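Local coordinates for cystathionine beta-lyase family protein, YNBB B.subtilis ortholog (Clostridium acetobutylicum, PDB 3HVY) that is probably a pyridoxal-phosphate-dependent lyase of the methionine gamma-lyase family, related to cystathionine beta-lyases and putatively involved in aluminium resistance, at residues F310-M315 and F320-K325; Y71-R76 and G281-V286; K151-D156 and K168-K173. One frame throughout, in Å; residues are numbered along the deposited sequence.

Contact 1 (F310-M315 and F320-K325); sequences FCARIM and FDVLPK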
ATOM      1  N   PHE D 310     -32.082 -18.155   2.211  1.00 30.31           N
ATOM      2  CA  PHE D 310     -33.166 -17.398   1.571  1.00 29.16           C
ATOM      3  C   PHE D 310     -33.255 -17.773   0.081  1.00 29.25           C
ATOM      4  O   PHE D 310     -34.333 -18.016  -0.467  1.00 28.21           O
ATOM      5  CB  PHE D 310     -32.908 -15.897   1.699  1.00 26.03           C
ATOM      6  CG  PHE D 310     -33.848 -15.038   0.883  1.00 28.31           C
ATOM      7  CD1 PHE D 310     -35.164 -14.854   1.275  1.00 32.88           C
ATOM      8  CD2 PHE D 310     -33.441 -14.473  -0.313  1.00 31.14           C
ATOM      9  CE1 PHE D 310     -36.025 -14.073   0.513  1.00 31.75           C
ATOM     10  CE2 PHE D 310     -34.298 -13.740  -1.101  1.00 31.46           C
ATOM     11  CZ  PHE D 310     -35.597 -13.526  -0.687  1.00 25.06           C
ATOM     12  N   CYS D 311     -32.123 -17.859  -0.584  1.00 28.43           N
ATOM     13  CA  CYS D 311     -32.150 -18.293  -1.993  1.00 27.63           C
ATOM     14  C   CYS D 311     -32.820 -19.687  -2.154  1.00 29.35           C
ATOM     15  O   CYS D 311     -33.675 -19.895  -3.025  1.00 27.56           O
ATOM     16  CB  CYS D 311     -30.726 -18.315  -2.541  1.00 30.91           C
ATOM     17  SG  CYS D 311     -30.618 -18.880  -4.259  1.00 32.48           S
ATOM     18  N   ALA D 312     -32.365 -20.664  -1.365  1.00 26.20           N
ATOM     19  CA  ALA D 312     -32.946 -21.997  -1.298  1.00 26.59           C
ATOM     20  C   ALA D 312     -34.484 -21.954  -1.200  1.00 27.29           C
ATOM     21  O   ALA D 312     -35.165 -22.650  -1.929  1.00 27.47           O
ATOM     22  CB  ALA D 312     -32.357 -22.794  -0.047  1.00 26.02           C
ATOM     23  N   ARG D 313     -35.015 -21.184  -0.243  1.00 28.23           N
ATOM     24  CA  ARG D 313     -36.461 -21.141  -0.057  1.00 27.36           C
ATOM     25  C   ARG D 313     -37.181 -20.448  -1.190  1.00 28.18           C
ATOM     26  O   ARG D 313     -38.145 -21.005  -1.718  1.00 28.67           O
ATOM     27  CB  ARG D 313     -36.893 -20.518   1.259  1.00 29.76           C
ATOM     28  CG  ARG D 313     -38.382 -20.647   1.509  1.00 28.58           C
ATOM     29  CD  ARG D 313     -38.873 -22.081   1.350  1.00 22.80           C
ATOM     30  NE  ARG D 313     -40.215 -22.282   1.954  1.00 29.90           N
ATOM     31  CZ  ARG D 313     -40.925 -23.412   1.917  1.00 27.67           C
ATOM     32  NH1 ARG D 313     -40.483 -24.523   1.289  1.00 31.79           N
ATOM     33  NH2 ARG D 313     -42.139 -23.414   2.454  1.00 30.05           N
ATOM     34  N   ILE D 314     -36.711 -19.264  -1.599  1.00 32.50           N
ATOM     35  CA  ILE D 314     -37.417 -18.555  -2.650  1.00 30.62           C
ATOM     36  C   ILE D 314     -37.372 -19.301  -3.998  1.00 29.10           C
ATOM     37  O   ILE D 314     -38.366 -19.347  -4.700  1.00 30.98           O
ATOM     38  CB  ILE D 314     -37.001 -17.080  -2.779  1.00 30.46           C
ATOM     39  CG1 ILE D 314     -38.125 -16.293  -3.491  1.00 31.67           C
ATOM     40  CG2 ILE D 314     -35.615 -16.913  -3.490  1.00 25.86           C
ATOM     41  CD1 ILE D 314     -37.820 -14.731  -3.627  1.00 29.37           C
HETATM   42  N   MSE D 315     -36.263 -19.930  -4.350  1.00 28.33           N
HETATM   43  CA  MSE D 315     -36.216 -20.626  -5.636  1.00 27.48           C
HETATM   44  C   MSE D 315     -37.141 -21.858  -5.550  1.00 28.79           C
HETATM   45  O   MSE D 315     -37.776 -22.258  -6.517  1.00 29.62           O
HETATM   46  CB  MSE D 315     -34.780 -21.007  -6.002  1.00 28.74           C
HETATM   47  CG  MSE D 315     -33.827 -19.811  -6.149  1.00 32.94           C
HETATM   48 SE   MSE D 315     -34.465 -18.546  -7.448  0.75 30.99          SE
HETATM   49  CE  MSE D 315     -34.116 -19.564  -9.069  1.00 28.37           C
ATOM     50  N   PHE D 320     -38.333 -24.720  -8.105  1.00 34.46           N
ATOM     51  CA  PHE D 320     -37.072 -25.384  -8.350  1.00 29.94           C
ATOM     52  C   PHE D 320     -36.635 -26.324  -7.234  1.00 29.31           C
ATOM     53  O   PHE D 320     -36.826 -26.031  -6.029  1.00 31.57           O
ATOM     54  CB  PHE D 320     -35.977 -24.337  -8.579  1.00 30.69           C
ATOM     55  CG  PHE D 320     -36.186 -23.484  -9.802  1.00 28.14           C
ATOM     56  CD1 PHE D 320     -35.794 -23.954 -11.066  1.00 41.58           C
ATOM     57  CD2 PHE D 320     -36.787 -22.244  -9.712  1.00 34.54           C
ATOM     58  CE1 PHE D 320     -35.958 -23.182 -12.189  1.00 38.24           C
ATOM     59  CE2 PHE D 320     -36.982 -21.467 -10.839  1.00 39.86           C
ATOM     60  CZ  PHE D 320     -36.576 -21.917 -12.077  1.00 34.50           C
ATOM     61  N   ASP D 321     -36.012 -27.437  -7.651  1.00 29.49           N
ATOM     62  CA  ASP D 321     -35.310 -28.319  -6.723  1.00 30.20           C
ATOM     63  C   ASP D 321     -34.002 -27.597  -6.383  1.00 30.50           C
ATOM     64  O   ASP D 321     -33.310 -27.106  -7.279  1.00 35.20           O
ATOM     65  CB  ASP D 321     -35.040 -29.683  -7.362  1.00 29.70           C
ATOM     66  CG  ASP D 321     -34.752 -30.783  -6.317  1.00 32.19           C
ATOM     67  OD1 ASP D 321     -34.524 -31.942  -6.729  1.00 44.19           O
ATOM     68  OD2 ASP D 321     -34.771 -30.472  -5.090  1.00 37.09           O
ATOM     69  N   VAL D 322     -33.700 -27.477  -5.096  1.00 32.50           N
ATOM     70  CA  VAL D 322     -32.496 -26.785  -4.615  1.00 27.28           C
ATOM     71  C   VAL D 322     -31.768 -27.717  -3.673  1.00 30.95           C
ATOM     72  O   VAL D 322     -32.351 -28.678  -3.139  1.00 30.16           O
ATOM     73  CB  VAL D 322     -32.850 -25.450  -3.903  1.00 28.29           C
ATOM     74  CG1 VAL D 322     -33.710 -24.595  -4.817  1.00 28.69           C
ATOM     75  CG2 VAL D 322     -33.584 -25.681  -2.552  1.00 30.40           C
ATOM     76  N   LEU D 323     -30.486 -27.433  -3.438  1.00 30.80           N
ATOM     77  CA  LEU D 323     -29.722 -28.204  -2.488  1.00 29.22           C
ATOM     78  C   LEU D 323     -28.589 -27.383  -1.934  1.00 29.92           C
ATOM     79  O   LEU D 323     -27.818 -26.822  -2.703  1.00 30.89           O
ATOM     80  CB  LEU D 323     -29.168 -29.435  -3.153  1.00 27.39           C
ATOM     81  CG  LEU D 323     -28.669 -30.509  -2.198  1.00 36.69           C
ATOM     82  CD1 LEU D 323     -29.899 -31.146  -1.485  1.00 41.02           C
ATOM     83  CD2 LEU D 323     -27.924 -31.535  -3.008  1.00 34.09           C
ATOM     84  N   PRO D 324     -28.466 -27.323  -0.600  1.00 29.26           N
ATOM     85  CA  PRO D 324     -29.348 -27.933   0.388  1.00 28.93           C
ATOM     86  C   PRO D 324     -30.693 -27.229   0.461  1.00 29.64           C
ATOM     87  O   PRO D 324     -30.865 -26.139  -0.146  1.00 28.02           O
ATOM     88  CB  PRO D 324     -28.602 -27.708   1.723  1.00 27.72           C
ATOM     89  CG  PRO D 324     -27.215 -27.354   1.330  1.00 29.11           C
ATOM     90  CD  PRO D 324     -27.323 -26.646   0.029  1.00 27.99           C
ATOM     91  N   LYS D 325     -31.632 -27.820   1.217  1.00 27.91           N
ATOM     92  CA  LYS D 325     -32.943 -27.204   1.412  1.00 28.66           C
ATOM     93  C   LYS D 325     -32.775 -26.108   2.436  1.00 29.12           C
ATOM     94  O   LYS D 325     -31.810 -26.108   3.160  1.00 28.17           O
ATOM     95  CB  LYS D 325     -33.965 -28.224   1.879  1.00 29.47           C
ATOM     96  CG  LYS D 325     -34.092 -29.390   0.906  1.00 29.85           C
ATOM     97  CD  LYS D 325     -34.478 -28.998  -0.470  1.00 29.52           C
ATOM     98  CE  LYS D 325     -34.330 -30.273  -1.357  1.00 29.44           C
ATOM     99  NZ  LYS D 325     -35.033 -30.042  -2.581  1.00 43.14           N
TER
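The carbonyl oxygen of Met315 receives the backbone N of Phe320 in a hydrogen bond of 3.0 Å (162° at the hydrogen), the donor standing 29° off the carbonyl plane. This bond links the last turn of helix 287-317 to the approach of strand 321-323, an outermost strand of the five-stranded antiparallel sheet; four residues separate the two segments. The same Met315 O also lies at the rim of the Phe320 ring, in its plane, 3.3 Å from Phe320 CD2. Met315, present as selenomethionine, bends at chi2 and again at chi3 (-73°), which folds its CE back to within 3.8 Å of Phe320 CD2.

Two residues further along the chain, Val322 packs on the helix with both methyls. Its CG1 lies 3.9 Å from Met315 CB, while CG2 meets Ala312 O at 3.5 Å and Ala312 CB at 4.0 Å. Pro324, preceded by a cis peptide bond, turns its O toward Ala312 CB; that oxygen also accepts from Gln335 NE2. Strand 334-338 and helix 411-422 add side-chain contacts to the helix, among them Ile337 and Leu422 against Met315.

Asp321 and Leu323 point their CB atoms away from the helix, in the alternation expected of a strand. Asp321 is tied instead to the end of the segment by a salt bridge in which Lys325 NZ meets Asp321 OD2 end-on at 2.6 Å.

Contact 2 (Y71-R76 and G281-V286); sequences YNDIGR and GSTFGV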
ATOM      1  N   TYR D  71      12.053 -10.615   8.663  1.00 41.55           N
ATOM      2  CA  TYR D  71      12.539 -11.230   9.887  1.00 41.10           C
ATOM      3  C   TYR D  71      11.797 -10.518  11.039  1.00 40.53           C
ATOM      4  O   TYR D  71      11.690  -9.262  11.093  1.00 39.35           O
ATOM      5  CB  TYR D  71      14.097 -11.216   9.983  1.00 41.32           C
ATOM      6  N   ASN D  72      11.196 -11.341  11.905  1.00 40.42           N
ATOM      7  CA  ASN D  72      10.461 -10.863  13.096  1.00 43.86           C
ATOM      8  C   ASN D  72       9.290  -9.910  12.865  1.00 42.44           C
ATOM      9  O   ASN D  72       9.096  -8.928  13.626  1.00 45.54           O
ATOM     10  CB  ASN D  72      11.393 -10.257  14.140  1.00 46.97           C
ATOM     11  CG  ASN D  72      10.684 -10.042  15.492  1.00 58.93           C
ATOM     12  OD1 ASN D  72       9.838 -10.865  15.911  1.00 63.71           O
ATOM     13  ND2 ASN D  72      10.997  -8.921  16.162  1.00 64.27           N
ATOM     14  N   ASP D  73       8.467 -10.218  11.861  1.00 39.12           N
ATOM     15  CA  ASP D  73       7.236  -9.449  11.632  1.00 37.44           C
ATOM     16  C   ASP D  73       6.243  -9.894  12.728  1.00 35.81           C
ATOM     17  O   ASP D  73       5.649 -10.957  12.638  1.00 33.85           O
ATOM     18  CB  ASP D  73       6.743  -9.754  10.215  1.00 37.23           C
ATOM     19  CG  ASP D  73       5.451  -9.026   9.846  1.00 33.90           C
ATOM     20  OD1 ASP D  73       4.729  -8.576  10.766  1.00 31.76           O
ATOM     21  OD2 ASP D  73       5.111  -9.021   8.623  1.00 37.56           O
ATOM     22  N   ILE D  74       6.098  -9.095  13.786  1.00 37.13           N
ATOM     23  CA  ILE D  74       5.275  -9.497  14.926  1.00 37.68           C
ATOM     24  C   ILE D  74       3.798  -9.580  14.582  1.00 36.76           C
ATOM     25  O   ILE D  74       3.087 -10.399  15.161  1.00 36.48           O
ATOM     26  CB  ILE D  74       5.511  -8.611  16.207  1.00 42.03           C
ATOM     27  CG1 ILE D  74       4.858  -7.212  16.066  1.00 41.00           C
ATOM     28  CG2 ILE D  74       7.005  -8.539  16.515  1.00 40.23           C
ATOM     29  CD1 ILE D  74       4.918  -6.386  17.295  1.00 49.14           C
ATOM     30  N   GLY D  75       3.339  -8.753  13.637  1.00 32.47           N
ATOM     31  CA  GLY D  75       1.979  -8.838  13.136  1.00 33.76           C
ATOM     32  C   GLY D  75       1.649 -10.180  12.512  1.00 31.62           C
ATOM     33  O   GLY D  75       0.664 -10.840  12.858  1.00 30.90           O
ATOM     34  N   ARG D  76       2.503 -10.590  11.601  1.00 29.30           N
ATOM     35  CA  ARG D  76       2.392 -11.836  10.915  1.00 30.54           C
ATOM     36  C   ARG D  76       2.401 -13.010  11.893  1.00 30.00           C
ATOM     37  O   ARG D  76       1.541 -13.883  11.834  1.00 32.25           O
ATOM     38  CB  ARG D  76       3.593 -11.954   9.997  1.00 31.06           C
ATOM     39  CG  ARG D  76       3.666 -13.209   9.181  1.00 30.94           C
ATOM     40  CD  ARG D  76       5.047 -13.378   8.566  1.00 31.61           C
ATOM     41  NE  ARG D  76       6.053 -13.581   9.588  1.00 30.51           N
ATOM     42  CZ  ARG D  76       7.366 -13.432   9.446  1.00 32.91           C
ATOM     43  NH1 ARG D  76       7.888 -13.154   8.282  1.00 41.11           N
ATOM     44  NH2 ARG D  76       8.155 -13.566  10.492  1.00 37.17           N
ATOM     45  N   GLY D 281       9.509 -13.747   5.112  1.00 31.28           N
ATOM     46  CA  GLY D 281       8.327 -13.392   4.334  1.00 32.92           C
ATOM     47  C   GLY D 281       7.668 -12.140   4.834  1.00 34.55           C
ATOM     48  O   GLY D 281       6.799 -12.239   5.683  1.00 32.66           O
ATOM     49  N   SER D 282       8.055 -10.978   4.287  1.00 33.41           N
ATOM     50  CA  SER D 282       7.378  -9.754   4.669  1.00 35.83           C
ATOM     51  C   SER D 282       5.958  -9.758   4.063  1.00 35.98           C
ATOM     52  O   SER D 282       5.654 -10.555   3.163  1.00 33.55           O
ATOM     53  CB  SER D 282       8.157  -8.520   4.252  1.00 39.49           C
ATOM     54  OG  SER D 282       8.464  -8.613   2.890  1.00 35.17           O
ATOM     55  N   THR D 283       5.129  -8.822   4.525  1.00 31.94           N
ATOM     56  CA  THR D 283       3.690  -8.947   4.328  1.00 31.87           C
ATOM     57  C   THR D 283       3.025  -7.751   3.667  1.00 33.45           C
ATOM     58  O   THR D 283       1.825  -7.579   3.737  1.00 34.01           O
ATOM     59  CB  THR D 283       3.011  -9.355   5.635  1.00 30.70           C
ATOM     60  OG1 THR D 283       3.378  -8.435   6.682  1.00 36.40           O
ATOM     61  CG2 THR D 283       3.488 -10.770   6.023  1.00 30.45           C
ATOM     62  N   PHE D 284       3.817  -6.940   2.978  1.00 32.06           N
ATOM     63  CA  PHE D 284       3.267  -5.922   2.077  1.00 32.00           C
ATOM     64  C   PHE D 284       2.307  -4.899   2.683  1.00 33.70           C
ATOM     65  O   PHE D 284       1.597  -4.252   1.944  1.00 34.64           O
ATOM     66  CB  PHE D 284       2.600  -6.616   0.882  1.00 33.07           C
ATOM     67  CG  PHE D 284       3.430  -7.718   0.276  1.00 33.41           C
ATOM     68  CD1 PHE D 284       4.531  -7.418  -0.501  1.00 40.34           C
ATOM     69  CD2 PHE D 284       3.127  -9.037   0.518  1.00 35.59           C
ATOM     70  CE1 PHE D 284       5.301  -8.441  -1.062  1.00 38.14           C
ATOM     71  CE2 PHE D 284       3.900 -10.067  -0.032  1.00 42.75           C
ATOM     72  CZ  PHE D 284       5.004  -9.750  -0.817  1.00 36.84           C
ATOM     73  N   GLY D 285       2.312  -4.727   4.004  1.00 32.65           N
ATOM     74  CA  GLY D 285       1.382  -3.843   4.696  1.00 36.25           C
ATOM     75  C   GLY D 285      -0.057  -4.366   4.800  1.00 36.15           C
ATOM     76  O   GLY D 285      -0.953  -3.621   5.162  1.00 36.55           O
ATOM     77  N   VAL D 286      -0.300  -5.642   4.504  1.00 37.18           N
ATOM     78  CA  VAL D 286      -1.664  -6.173   4.579  1.00 36.02           C
ATOM     79  C   VAL D 286      -2.175  -6.547   5.982  1.00 34.08           C
ATOM     80  O   VAL D 286      -3.340  -6.919   6.128  1.00 31.64           O
ATOM     81  CB  VAL D 286      -1.878  -7.375   3.615  1.00 37.29           C
ATOM     82  CG1 VAL D 286      -1.404  -6.996   2.242  1.00 38.75           C
ATOM     83  CG2 VAL D 286      -1.204  -8.697   4.132  1.00 35.06           C
TER
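Two hydrogen bonds join Asp73 and Arg76, at the start of helix 74-87, to the loop 281-286. Thr283 OG1 donates to Asp73 OD2 over 2.7 Å, arriving nearly along the C-O axis. Arg76 NH1 donates to Gly281 O at 3.0 Å; the oxygen lies 10° from the guanidinium plane, whereas the nitrogen stands well above the carbonyl plane, 59° out of it.

Asp73 is also the N-cap of the helix, its OD1 accepting from Arg76 N at 3.1 Å. Thr64 OG1 binds OD1 and Ser66 OG binds OD2, so each carboxylate oxygen has two hydrogen-bonding partners, consistent with a firmly fixed buried group.

Apolar packing across the contact is slighter: Thr283 CG2 rests 4.0 Å from Arg76 CD.

Within 71-76 there is also a face contact. The bend of the Arg76 chain at chi3 (65°) brings the guanidinium over Asp73, whose CB lies 3.8 Å from the plane of that group.

Thr283 to Val286 form a type I' turn that leads directly into helix 287-317, whose Tyr291 OH bonds to Gly75 O. At that turn Phe284 stacks on Phe284 of the second subunit, placing the junction of helices 74-87 and 287-317 beside a subunit interface.

Contact 3 (K151-D156 and K168-K173); sequences KYKMVD and KEELKK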
ATOM      1  N   LYS D 151       1.748 -41.952  -4.729  0.50 28.24           N
ATOM      2  CA  LYS D 151       0.626 -42.738  -5.230  0.50 28.71           C
ATOM      3  C   LYS D 151      -0.682 -42.125  -4.741  0.50 29.55           C
ATOM      4  O   LYS D 151      -0.706 -41.402  -3.728  0.50 29.71           O
ATOM      5  CB  LYS D 151       0.773 -44.190  -4.760  0.50 26.51           C
ATOM      6  CG  LYS D 151       2.027 -44.870  -5.289  0.50 31.64           C
ATOM      7  CD  LYS D 151       2.268 -46.242  -4.633  0.50 31.94           C
ATOM      8  CE  LYS D 151       3.306 -47.096  -5.383  0.50 29.22           C
ATOM      9  NZ  LYS D 151       4.722 -46.656  -5.282  0.50 30.94           N
ATOM     10  N   TYR D 152      -1.759 -42.392  -5.479  1.00 30.48           N
ATOM     11  CA  TYR D 152      -3.065 -41.812  -5.208  1.00 30.88           C
ATOM     12  C   TYR D 152      -4.173 -42.847  -5.218  1.00 32.69           C
ATOM     13  O   TYR D 152      -4.208 -43.685  -6.086  1.00 30.90           O
ATOM     14  CB  TYR D 152      -3.399 -40.764  -6.246  1.00 31.70           C
ATOM     15  CG  TYR D 152      -4.716 -40.065  -6.006  1.00 28.10           C
ATOM     16  CD1 TYR D 152      -4.886 -39.273  -4.911  1.00 30.38           C
ATOM     17  CD2 TYR D 152      -5.774 -40.139  -6.920  1.00 34.17           C
ATOM     18  CE1 TYR D 152      -6.065 -38.639  -4.676  1.00 29.26           C
ATOM     19  CE2 TYR D 152      -6.972 -39.460  -6.697  1.00 31.06           C
ATOM     20  CZ  TYR D 152      -7.106 -38.704  -5.563  1.00 30.99           C
ATOM     21  OH  TYR D 152      -8.275 -37.974  -5.271  1.00 31.57           O
ATOM     22  N   LYS D 153      -5.030 -42.822  -4.206  1.00 30.01           N
ATOM     23  CA  LYS D 153      -6.230 -43.644  -4.223  1.00 30.87           C
ATOM     24  C   LYS D 153      -7.391 -42.723  -3.970  1.00 32.35           C
ATOM     25  O   LYS D 153      -7.260 -41.752  -3.224  1.00 31.49           O
ATOM     26  CB  LYS D 153      -6.236 -44.746  -3.158  1.00 29.08           C
ATOM     27  CG  LYS D 153      -5.256 -45.824  -3.404  1.00 28.98           C
ATOM     28  CD  LYS D 153      -5.151 -46.869  -2.266  1.00 33.17           C
ATOM     29  CE  LYS D 153      -4.446 -48.144  -2.794  1.00 36.02           C
ATOM     30  NZ  LYS D 153      -4.171 -49.212  -1.778  1.00 29.06           N
HETATM   31  N   MSE D 154      -8.542 -43.081  -4.531  1.00 32.04           N
HETATM   32  CA  MSE D 154      -9.738 -42.329  -4.318  1.00 33.15           C
HETATM   33  C   MSE D 154     -10.922 -43.248  -4.031  1.00 32.16           C
HETATM   34  O   MSE D 154     -11.129 -44.254  -4.715  1.00 32.58           O
HETATM   35  CB  MSE D 154      -9.949 -41.446  -5.530  1.00 35.15           C
HETATM   36  CG  MSE D 154     -11.074 -40.506  -5.317  1.00 47.30           C
HETATM   37 SE   MSE D 154     -12.436 -40.995  -6.537  0.75 69.24          SE
HETATM   38  CE  MSE D 154     -11.441 -39.837  -7.709  1.00 24.27           C
ATOM     39  N   VAL D 155     -11.666 -42.944  -2.975  1.00 31.15           N
ATOM     40  CA  VAL D 155     -12.778 -43.798  -2.541  1.00 31.14           C
ATOM     41  C   VAL D 155     -14.049 -43.060  -2.958  1.00 32.29           C
ATOM     42  O   VAL D 155     -14.337 -41.959  -2.483  1.00 30.73           O
ATOM     43  CB  VAL D 155     -12.782 -44.120  -1.011  1.00 29.95           C
ATOM     44  CG1 VAL D 155     -13.925 -45.111  -0.620  1.00 29.08           C
ATOM     45  CG2 VAL D 155     -11.398 -44.688  -0.514  1.00 26.12           C
ATOM     46  N   ASP D 156     -14.787 -43.671  -3.883  1.00 34.70           N
ATOM     47  CA  ASP D 156     -16.057 -43.117  -4.313  1.00 35.63           C
ATOM     48  C   ASP D 156     -17.061 -43.140  -3.185  1.00 35.87           C
ATOM     49  O   ASP D 156     -17.037 -44.010  -2.283  1.00 34.51           O
ATOM     50  CB  ASP D 156     -16.622 -43.915  -5.485  1.00 38.57           C
ATOM     51  CG  ASP D 156     -16.037 -43.488  -6.782  1.00 41.39           C
ATOM     52  OD1 ASP D 156     -16.086 -42.263  -7.070  1.00 52.92           O
ATOM     53  OD2 ASP D 156     -15.511 -44.372  -7.479  1.00 51.51           O
ATOM     54  N   LYS D 168     -11.575 -48.014   5.683  1.00 30.35           N
ATOM     55  CA  LYS D 168     -10.980 -48.876   6.705  1.00 30.54           C
ATOM     56  C   LYS D 168     -10.266 -50.056   6.115  1.00 30.19           C
ATOM     57  O   LYS D 168      -9.155 -50.390   6.551  1.00 32.13           O
ATOM     58  CB  LYS D 168     -12.056 -49.329   7.703  1.00 29.34           C
ATOM     59  CG  LYS D 168     -12.402 -48.179   8.619  1.00 36.52           C
ATOM     60  CD  LYS D 168     -13.648 -48.448   9.427  1.00 47.23           C
ATOM     61  CE  LYS D 168     -13.374 -49.066  10.774  1.00 46.53           C
ATOM     62  NZ  LYS D 168     -14.612 -48.996  11.602  1.00 53.25           N
ATOM     63  N   GLU D 169     -10.896 -50.691   5.128  1.00 28.49           N
ATOM     64  CA  GLU D 169     -10.260 -51.797   4.379  1.00 27.87           C
ATOM     65  C   GLU D 169      -8.934 -51.348   3.718  1.00 25.96           C
ATOM     66  O   GLU D 169      -7.939 -52.035   3.732  1.00 22.19           O
ATOM     67  CB  GLU D 169     -11.218 -52.318   3.294  1.00 29.61           C
ATOM     68  CG  GLU D 169     -12.437 -53.135   3.759  1.00 42.17           C
ATOM     69  CD  GLU D 169     -13.388 -53.481   2.600  1.00 38.77           C
ATOM     70  N   GLU D 170      -8.927 -50.158   3.140  1.00 26.72           N
ATOM     71  CA  GLU D 170      -7.706 -49.610   2.565  1.00 28.46           C
ATOM     72  C   GLU D 170      -6.654 -49.354   3.629  1.00 29.71           C
ATOM     73  O   GLU D 170      -5.487 -49.685   3.450  1.00 31.03           O
ATOM     74  CB  GLU D 170      -8.012 -48.306   1.822  1.00 27.36           C
ATOM     75  CG  GLU D 170      -8.748 -48.535   0.538  1.00 31.68           C
ATOM     76  CD  GLU D 170      -7.875 -49.209  -0.527  1.00 37.93           C
ATOM     77  OE1 GLU D 170      -6.667 -49.428  -0.306  1.00 39.74           O
ATOM     78  OE2 GLU D 170      -8.403 -49.490  -1.614  1.00 42.02           O
ATOM     79  N   LEU D 171      -7.054 -48.768   4.745  1.00 30.78           N
ATOM     80  CA  LEU D 171      -6.090 -48.554   5.799  1.00 31.48           C
ATOM     81  C   LEU D 171      -5.521 -49.869   6.364  1.00 30.41           C
ATOM     82  O   LEU D 171      -4.363 -49.898   6.734  1.00 31.80           O
ATOM     83  CB  LEU D 171      -6.690 -47.719   6.937  1.00 30.30           C
ATOM     84  CG  LEU D 171      -6.975 -46.236   6.689  1.00 32.22           C
ATOM     85  CD1 LEU D 171      -7.631 -45.674   7.953  1.00 27.21           C
ATOM     86  CD2 LEU D 171      -5.693 -45.468   6.313  1.00 26.98           C
ATOM     87  N   LYS D 172      -6.322 -50.926   6.463  1.00 28.94           N
ATOM     88  CA  LYS D 172      -5.840 -52.190   6.986  1.00 30.36           C
ATOM     89  C   LYS D 172      -4.828 -52.807   5.995  1.00 31.26           C
ATOM     90  O   LYS D 172      -3.870 -53.466   6.390  1.00 28.15           O
ATOM     91  CB  LYS D 172      -6.971 -53.240   7.129  1.00 32.72           C
ATOM     92  CG  LYS D 172      -7.993 -53.070   8.236  1.00 39.93           C
ATOM     93  CD  LYS D 172      -8.964 -54.301   8.241  1.00 46.02           C
ATOM     94  N   LYS D 173      -5.109 -52.636   4.709  1.00 29.78           N
ATOM     95  CA  LYS D 173      -4.358 -53.308   3.680  1.00 31.01           C
ATOM     96  C   LYS D 173      -3.105 -52.548   3.257  1.00 32.07           C
ATOM     97  O   LYS D 173      -2.117 -53.188   2.927  1.00 32.83           O
ATOM     98  CB  LYS D 173      -5.252 -53.578   2.459  1.00 31.24           C
TER
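A single salt bridge, Lys153 NZ to Glu170 OE1 at 2.9 Å, carries the polar side of this contact. The ammonium meets OE1 on the syn side of the carboxylate, 26° out of its plane. The two side chains approach from opposite directions across backbones whose nearest CA atoms, those of Lys153 and Glu170, are 9.2 Å apart. Lys153 crosses rather more than half of that gap with a chain extended beyond CG, while Glu170 folds at chi2 (-70°), which swings its carboxylate round beside the lysine. Lys153 NZ is shared: Asp174, just past the end of the helix, forms its stronger salt bridge, so the ammonium lies between two acidic groups and its positive charge is probably stabilised.

Strand 151-154 is an outermost strand of the seven-stranded mixed sheet, and helix 164-173 leads from it to strand 177-183. Those two strands are parallel and separated by strand 118-121, so the contact lies inside a beta-alpha-beta crossover that skips one strand, in the sheet of a PLP-dependent transferase fold.

Besides the bridge, Lys153 CD lies 3.6 Å from Glu170 OE1, a van der Waals contact of methylene with carboxylate. Met120 of the intervening strand touches Lys153, Val155 and Glu170, and Ile177 packs against Glu170 and Leu171.

How the contacts relate
From the N terminus, residues 71-76 open contact 2 at the start of helix 74-87, and the chain runs 204 residues before 281-286 closes it. Within that long loop lies contact 3, a short closure with 11 residues between its halves, joining an outermost strand of the seven-stranded sheet to its crossover helix. Helix 287-317 begins directly after contact 2 and ends in contact 1, which follows in series, closes a loop of four residues between 310-315 and 320-325, and links the helix to the five-stranded antiparallel sheet. None of the loops cross. Contacts 1 and 2 mark the two ends of one long helix, their centres 43 Å apart on opposite sides of the chain's centre.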